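Local coordinates for uncharacterized protein SPT16D (Chaetomium thermophilum var. thermophilum, PDB 4KHB) that probably serves, through this PH-like domain paired with a Pob3 domain, in the FACT histone chaperone that destabilizes and restores nucleosomes, at residues K32-I36 with P46-N50; W63-N69 with S95-T101. One frame throughout, in Å; residues are numbered along the deposited sequence.

The two contacts hold together different antiparallel sheets of one PH-like domain. Interaction 1 belongs to the hairpin of strands 35-40 and 43-48, interaction 2 to strands 63-70 and 91-100 of the next sheet. Their centres lie about 18 Å apart, yet the sheets meet through side chains: Ile36 CD1 of interaction 1 is 3.7 Å from Ile68 CD1 of interaction 2, on the face that Ile68 shares with Leu66, Leu96 and Phe98. Helix 103-121 reaches both, touching Asn34 and Ile49 through Leu116 and Leu66 through Ile109. Both contacts meet the POB3N chain; in interaction 2, residues 95-99 pair with one of its strands and carry the sheet across the interface.

Interaction 1. Residues K32-I36 with P46-N50; sequences KNNTI and PFHIN
Strand ends 35-36 and 46-48 pair antiparallel at the open end of a hairpin, burying 353 Å² in all. End to end, CA33 to CA36 and CA46 to CA49 run 103° apart, far from the 180° of straight antiparallel strands, because each span includes a turn. Before the pairing, Asn34 takes a left-handed helical conformation (phi/psi 56/46); Asn34 and Thr35 both face Asp30, forming a G1 beta bulge toward strand 28-30. Pro46, extended, places its CA 3.4 Å from Ile36 O in a CA-H...O contact, while its CB packs 3.9 Å from Thr35 CG2. Phe47 makes the hydrogen-bonded pair with Ile36 (CA-CA 5.4 Å): Phe47 N donates to Ile36 O at 2.7 Å, and Ile36 N to Phe47 O at 3.0 Å. Their side chains share a face, Ile36 CG1 lying 4.1 Å from Phe47 CB; the Phe47 ring (chi1 m) leads away to meet the ring of Phe70 in its own chain and Trp108 of the POB3N chain. His48 (chi1 t) is the non-hydrogen-bonded partner of Thr35 (CA-CA 4.4 Å), on the other face. Asn34 O lies over one face of the His48 ring, 3.6 Å from His48 CG. Thr35 OG1 hydrogen-bonds back to Asn33 O at 2.7 Å. At Ile49 the backbone turns helical (-65/-28), and Ile49 N donates to Asn34 O at 2.9 Å, continuing the join past the last bridge; Ile49 CG2 lies 3.2 Å from Asn34 OD1. Asn50 N then hydrogen-bonds to His48 ND1 at 3.1 Å, as the chain enters a 3-10 turn. This is the open end of the 35-40/43-48 beta hairpin, the G1 bulge lying in the preceding connection, in the first antiparallel sheet of the PH-like domain.

Interaction 2. Residues W63-N69 with S95-T101; sequences WSFLRIN and SLTFRST
Strands 63-70 and 91-100 are antiparallel neighbours in the second sheet of a PH-like domain, with 63-70 between 52-60 and 91-100. All residues from Trp63 to Asn69 and from Ser95 to Ser100 are extended; the segment axes approach to 4.6 Å at 155°, and 748 Å² is buried in total. In the backbone register, hydrogen-bonded pairs are Ser64-Ser100, Leu66-Phe98 and Ile68-Leu96 (CA-CA 5.3, 5.3 and 5.8 Å). They alternate with the non-hydrogen-bonded pairs Phe65-Arg99, Arg67-Thr97 and Asn69-Ser95, each at 4.5 Å. Bonds lengthen along the register: Ser64 N to Ser100 O is 2.6 Å and Ser100 N to Ser64 O 2.9 Å, Leu66 N to Phe98 O 3.0 Å and Phe98 N to Leu66 O 3.1 Å, Ile68 N to Leu96 O 3.2 Å, and Leu96 N to Ile68 O a weak 3.3 Å. CA-H...O contacts lie between, as from Arg99 CA to Ser64 O at 3.2 Å. Apolar packing occupies the face of Leu66, Ile68, Leu96 and Phe98: Ile68 CD1 lies 4.2 Å from Leu96 CD1, and helix 103-121 covers Leu66 and Phe98. The other face carries Phe65, with Phe65 CE2 3.5 Å from Arg99 CB. Residues 95-99 also pair antiparallel with a POB3N strand, continuing the sheet, and Arg99 NE hydrogen-bonds to Gln177 OE1 of the POB3N chain. Trp63 (chi1 m) is sandwiched at the strand end: Thr101 CG2 makes a CH-pi contact over one face, 4.1 Å from its six-membered-ring centroid; over the opposite face the Arg99 guanidinium stacks at 10°, cation-pi, with Arg99 CZ 3.6 Å from that same Trp63 centroid.

Interaction 1. Residues K32-I36 with P46-N50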
loop_
_atom_site.group_PDB
_atom_site.type_symbol
_atom_site.label_atom_id
_atom_site.label_comp_id
_atom_site.label_asym_id
_atom_site.label_seq_id
_atom_site.Cartn_x
_atom_site.Cartn_y
_atom_site.Cartn_z
ATOM N N LYS A 32 -10.017 3.664 18.657
ATOM C CA LYS A 32 -11.459 3.551 18.643
ATOM C C LYS A 32 -11.946 2.272 17.991
ATOM O O LYS A 32 -12.902 1.641 18.450
ATOM C CB LYS A 32 -12.049 4.730 17.870
ATOM C CG LYS A 32 -12.819 5.725 18.708
ATOM C CD LYS A 32 -13.746 5.045 19.676
ATOM C CE LYS A 32 -13.077 4.907 21.024
ATOM N NZ LYS A 32 -13.952 5.232 22.117
ATOM N N ASN A 33 -11.265 1.890 16.924
ATOM C CA ASN A 33 -11.655 0.737 16.143
ATOM C C ASN A 33 -10.684 -0.426 16.334
ATOM O O ASN A 33 -10.700 -1.386 15.559
ATOM C CB ASN A 33 -11.780 1.145 14.673
ATOM C CG ASN A 33 -12.933 2.113 14.436
ATOM O OD1 ASN A 33 -14.089 1.809 14.731
ATOM N ND2 ASN A 33 -12.612 3.301 13.935
ATOM N N ASN A 34 -9.841 -0.325 17.365
ATOM C CA ASN A 34 -8.861 -1.365 17.684
ATOM C C ASN A 34 -7.975 -1.657 16.489
ATOM O O ASN A 34 -7.728 -2.818 16.158
ATOM C CB ASN A 34 -9.537 -2.657 18.167
ATOM C CG ASN A 34 -9.171 -3.012 19.600
ATOM O OD1 ASN A 34 -8.118 -2.616 20.101
ATOM N ND2 ASN A 34 -10.025 -3.787 20.255
ATOM N N THR A 35 -7.494 -0.600 15.845
ATOM C CA THR A 35 -6.841 -0.749 14.555
ATOM C C THR A 35 -5.704 0.257 14.402
ATOM O O THR A 35 -5.794 1.396 14.873
ATOM C CB THR A 35 -7.864 -0.539 13.409
ATOM O OG1 THR A 35 -8.931 -1.491 13.527
ATOM C CG2 THR A 35 -7.206 -0.680 12.045
ATOM N N ILE A 36 -4.627 -0.181 13.755
ATOM C CA ILE A 36 -3.574 0.716 13.305
ATOM C C ILE A 36 -3.630 0.784 11.780
ATOM O O ILE A 36 -4.007 -0.189 11.121
ATOM C CB ILE A 36 -2.171 0.276 13.797
ATOM C CG1 ILE A 36 -1.664 -0.936 13.011
ATOM C CG2 ILE A 36 -2.207 -0.043 15.283
ATOM C CD1 ILE A 36 -0.211 -1.292 13.301
ATOM N N PRO A 46 -5.167 -0.859 6.926
ATOM C CA PRO A 46 -5.578 -1.184 8.295
ATOM C C PRO A 46 -5.048 -2.536 8.746
ATOM O O PRO A 46 -5.040 -3.482 7.957
ATOM C CB PRO A 46 -7.113 -1.241 8.203
ATOM C CG PRO A 46 -7.468 -0.642 6.871
ATOM C CD PRO A 46 -6.299 -0.907 5.985
ATOM N N PHE A 47 -4.609 -2.619 9.997
ATOM C CA PHE A 47 -4.301 -3.899 10.622
ATOM C C PHE A 47 -4.919 -3.922 12.014
ATOM O O PHE A 47 -4.637 -3.056 12.846
ATOM C CB PHE A 47 -2.790 -4.127 10.690
ATOM C CG PHE A 47 -2.157 -4.422 9.357
ATOM C CD1 PHE A 47 -2.172 -5.711 8.838
ATOM C CD2 PHE A 47 -1.546 -3.414 8.622
ATOM C CE1 PHE A 47 -1.587 -5.992 7.610
ATOM C CE2 PHE A 47 -0.959 -3.687 7.394
ATOM C CZ PHE A 47 -0.982 -4.977 6.887
ATOM N N HIS A 48 -5.771 -4.910 12.261
ATOM C CA HIS A 48 -6.474 -5.007 13.534
ATOM C C HIS A 48 -5.511 -5.434 14.633
ATOM O O HIS A 48 -4.528 -6.125 14.366
ATOM C CB HIS A 48 -7.631 -5.997 13.416
ATOM C CG HIS A 48 -8.640 -5.886 14.519
ATOM N ND1 HIS A 48 -8.452 -6.453 15.760
ATOM C CD2 HIS A 48 -9.849 -5.281 14.559
ATOM C CE1 HIS A 48 -9.502 -6.198 16.521
ATOM N NE2 HIS A 48 -10.364 -5.487 15.816
ATOM N N ILE A 49 -5.789 -5.013 15.864
ATOM C CA ILE A 49 -4.899 -5.296 16.986
ATOM C C ILE A 49 -4.802 -6.792 17.310
ATOM O O ILE A 49 -3.775 -7.261 17.812
ATOM C CB ILE A 49 -5.317 -4.506 18.248
ATOM C CG1 ILE A 49 -4.207 -4.530 19.298
ATOM C CG2 ILE A 49 -6.596 -5.069 18.830
ATOM C CD1 ILE A 49 -2.972 -3.760 18.898
ATOM N N ASN A 50 -5.861 -7.538 17.002
ATOM C CA ASN A 50 -5.898 -8.977 17.255
ATOM C C ASN A 50 -4.977 -9.753 16.317
ATOM O O ASN A 50 -4.835 -10.975 16.428
ATOM C CB ASN A 50 -7.333 -9.498 17.133
ATOM C CG ASN A 50 -8.241 -8.977 18.230
ATOM O OD1 ASN A 50 -7.781 -8.378 19.201
ATOM N ND2 ASN A 50 -9.540 -9.206 18.080
#

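Interaction 2. Residues W63-N69 with S95-T101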
loop_
_atom_site.group_PDB
_atom_site.type_symbol
_atom_site.label_atom_id
_atom_site.label_comp_id
_atom_site.label_asym_id
_atom_site.label_seq_id
_atom_site.Cartn_x
_atom_site.Cartn_y
_atom_site.Cartn_z
ATOM N N TRP A 63 18.319 7.890 12.543
ATOM C CA TRP A 63 17.080 7.218 12.172
ATOM C C TRP A 63 16.537 6.381 13.328
ATOM O O TRP A 63 17.296 5.697 14.020
ATOM C CB TRP A 63 17.294 6.326 10.943
ATOM C CG TRP A 63 17.639 7.076 9.693
ATOM C CD1 TRP A 63 18.872 7.198 9.120
ATOM C CD2 TRP A 63 16.732 7.799 8.850
ATOM N NE1 TRP A 63 18.789 7.959 7.977
ATOM C CE2 TRP A 63 17.486 8.340 7.790
ATOM C CE3 TRP A 63 15.357 8.046 8.892
ATOM C CZ2 TRP A 63 16.909 9.112 6.781
ATOM C CZ3 TRP A 63 14.788 8.811 7.891
ATOM C CH2 TRP A 63 15.562 9.334 6.850
ATOM N N SER A 64 15.224 6.429 13.529
ATOM C CA SER A 64 14.568 5.549 14.487
ATOM C C SER A 64 13.763 4.503 13.731
ATOM O O SER A 64 13.287 4.762 12.626
ATOM C CB SER A 64 13.663 6.351 15.423
ATOM O OG SER A 64 14.427 7.243 16.216
ATOM N N PHE A 65 13.598 3.328 14.327
ATOM C CA PHE A 65 12.925 2.232 13.638
ATOM C C PHE A 65 11.759 1.654 14.427
ATOM O O PHE A 65 11.863 1.401 15.628
ATOM C CB PHE A 65 13.927 1.124 13.296
ATOM C CG PHE A 65 14.921 1.507 12.236
ATOM C CD1 PHE A 65 16.066 2.224 12.555
ATOM C CD2 PHE A 65 14.712 1.134 10.917
ATOM C CE1 PHE A 65 16.981 2.570 11.570
ATOM C CE2 PHE A 65 15.621 1.474 9.931
ATOM C CZ PHE A 65 16.756 2.194 10.258
ATOM N N LEU A 66 10.644 1.448 13.732
ATOM C CA LEU A 66 9.465 0.824 14.318
ATOM C C LEU A 66 9.208 -0.522 13.663
ATOM O O LEU A 66 8.865 -0.585 12.480
ATOM C CB LEU A 66 8.238 1.719 14.135
ATOM C CG LEU A 66 7.043 1.350 15.016
ATOM C CD1 LEU A 66 7.333 1.619 16.483
ATOM C CD2 LEU A 66 5.795 2.083 14.566
ATOM N N ARG A 67 9.382 -1.601 14.419
ATOM C CA ARG A 67 9.065 -2.923 13.895
ATOM C C ARG A 67 7.814 -3.510 14.526
ATOM O O ARG A 67 7.734 -3.675 15.746
ATOM C CB ARG A 67 10.241 -3.888 14.043
ATOM C CG ARG A 67 9.822 -5.351 14.011
ATOM C CD ARG A 67 10.780 -6.183 13.190
ATOM N NE ARG A 67 11.637 -7.017 14.025
ATOM C CZ ARG A 67 12.074 -8.223 13.676
ATOM N NH1 ARG A 67 11.717 -8.747 12.510
ATOM N NH2 ARG A 67 12.856 -8.910 14.496
ATOM N N ILE A 68 6.832 -3.806 13.681
ATOM C CA ILE A 68 5.604 -4.442 14.129
ATOM C C ILE A 68 5.601 -5.917 13.728
ATOM O O ILE A 68 5.668 -6.241 12.538
ATOM C CB ILE A 68 4.373 -3.734 13.533
ATOM C CG1 ILE A 68 4.349 -2.263 13.961
ATOM C CG2 ILE A 68 3.095 -4.435 13.961
ATOM C CD1 ILE A 68 3.480 -1.375 13.092
ATOM N N ASN A 69 5.530 -6.806 14.716
ATOM C CA ASN A 69 5.437 -8.240 14.451
ATOM C C ASN A 69 4.002 -8.735 14.556
ATOM O O ASN A 69 3.273 -8.366 15.479
ATOM C CB ASN A 69 6.356 -9.050 15.376
ATOM C CG ASN A 69 7.827 -8.765 15.132
ATOM O OD1 ASN A 69 8.390 -9.185 14.120
ATOM N ND2 ASN A 69 8.457 -8.062 16.061
ATOM N N SER A 95 5.867 -9.490 9.488
ATOM C CA SER A 95 6.332 -8.224 10.042
ATOM C C SER A 95 6.585 -7.176 8.963
ATOM O O SER A 95 6.743 -7.505 7.785
ATOM C CB SER A 95 7.612 -8.434 10.855
ATOM O OG SER A 95 8.703 -8.758 10.008
ATOM N N LEU A 96 6.613 -5.914 9.381
ATOM C CA LEU A 96 7.071 -4.820 8.530
ATOM C C LEU A 96 7.814 -3.778 9.364
ATOM O O LEU A 96 7.518 -3.591 10.548
ATOM C CB LEU A 96 5.918 -4.195 7.736
ATOM C CG LEU A 96 4.542 -4.029 8.373
ATOM C CD1 LEU A 96 4.533 -2.842 9.307
ATOM C CD2 LEU A 96 3.480 -3.881 7.293
ATOM N N THR A 97 8.772 -3.098 8.742
ATOM C CA THR A 97 9.594 -2.120 9.447
ATOM C C THR A 97 9.551 -0.746 8.781
ATOM O O THR A 97 9.698 -0.627 7.562
ATOM C CB THR A 97 11.065 -2.601 9.567
ATOM O OG1 THR A 97 11.134 -3.739 10.437
ATOM C CG2 THR A 97 11.961 -1.499 10.120
ATOM N N PHE A 98 9.329 0.285 9.589
ATOM C CA PHE A 98 9.385 1.660 9.112
ATOM C C PHE A 98 10.568 2.368 9.750
ATOM O O PHE A 98 11.069 1.941 10.796
ATOM C CB PHE A 98 8.104 2.426 9.452
ATOM C CG PHE A 98 6.881 1.941 8.732
ATOM C CD1 PHE A 98 6.066 0.967 9.287
ATOM C CD2 PHE A 98 6.529 2.487 7.505
ATOM C CE1 PHE A 98 4.932 0.533 8.623
ATOM C CE2 PHE A 98 5.398 2.059 6.834
ATOM C CZ PHE A 98 4.598 1.079 7.395
ATOM N N ARG A 99 11.015 3.448 9.117
ATOM C CA ARG A 99 12.064 4.280 9.687
ATOM C C ARG A 99 11.651 5.747 9.646
ATOM O O ARG A 99 10.962 6.184 8.718
ATOM C CB ARG A 99 13.407 4.067 8.975
ATOM C CG ARG A 99 13.522 4.764 7.630
ATOM C CD ARG A 99 14.952 4.745 7.117
ATOM N NE ARG A 99 15.137 5.704 6.032
ATOM C CZ ARG A 99 16.302 5.952 5.446
ATOM N NH1 ARG A 99 17.396 5.311 5.834
ATOM N NH2 ARG A 99 16.375 6.849 4.474
ATOM N N SER A 100 12.056 6.498 10.665
ATOM C CA SER A 100 11.816 7.937 10.697
ATOM C C SER A 100 12.845 8.638 11.573
ATOM O O SER A 100 13.614 7.989 12.287
ATOM C CB SER A 100 10.401 8.236 11.201
ATOM O OG SER A 100 10.214 9.625 11.401
ATOM N N THR A 101 12.860 9.965 11.511
ATOM C CA THR A 101 13.747 10.762 12.352
ATOM C C THR A 101 13.066 11.177 13.656
ATOM O O THR A 101 13.726 11.624 14.596
ATOM C CB THR A 101 14.282 12.007 11.605
ATOM O OG1 THR A 101 13.184 12.769 11.085
ATOM C CG2 THR A 101 15.184 11.583 10.453
#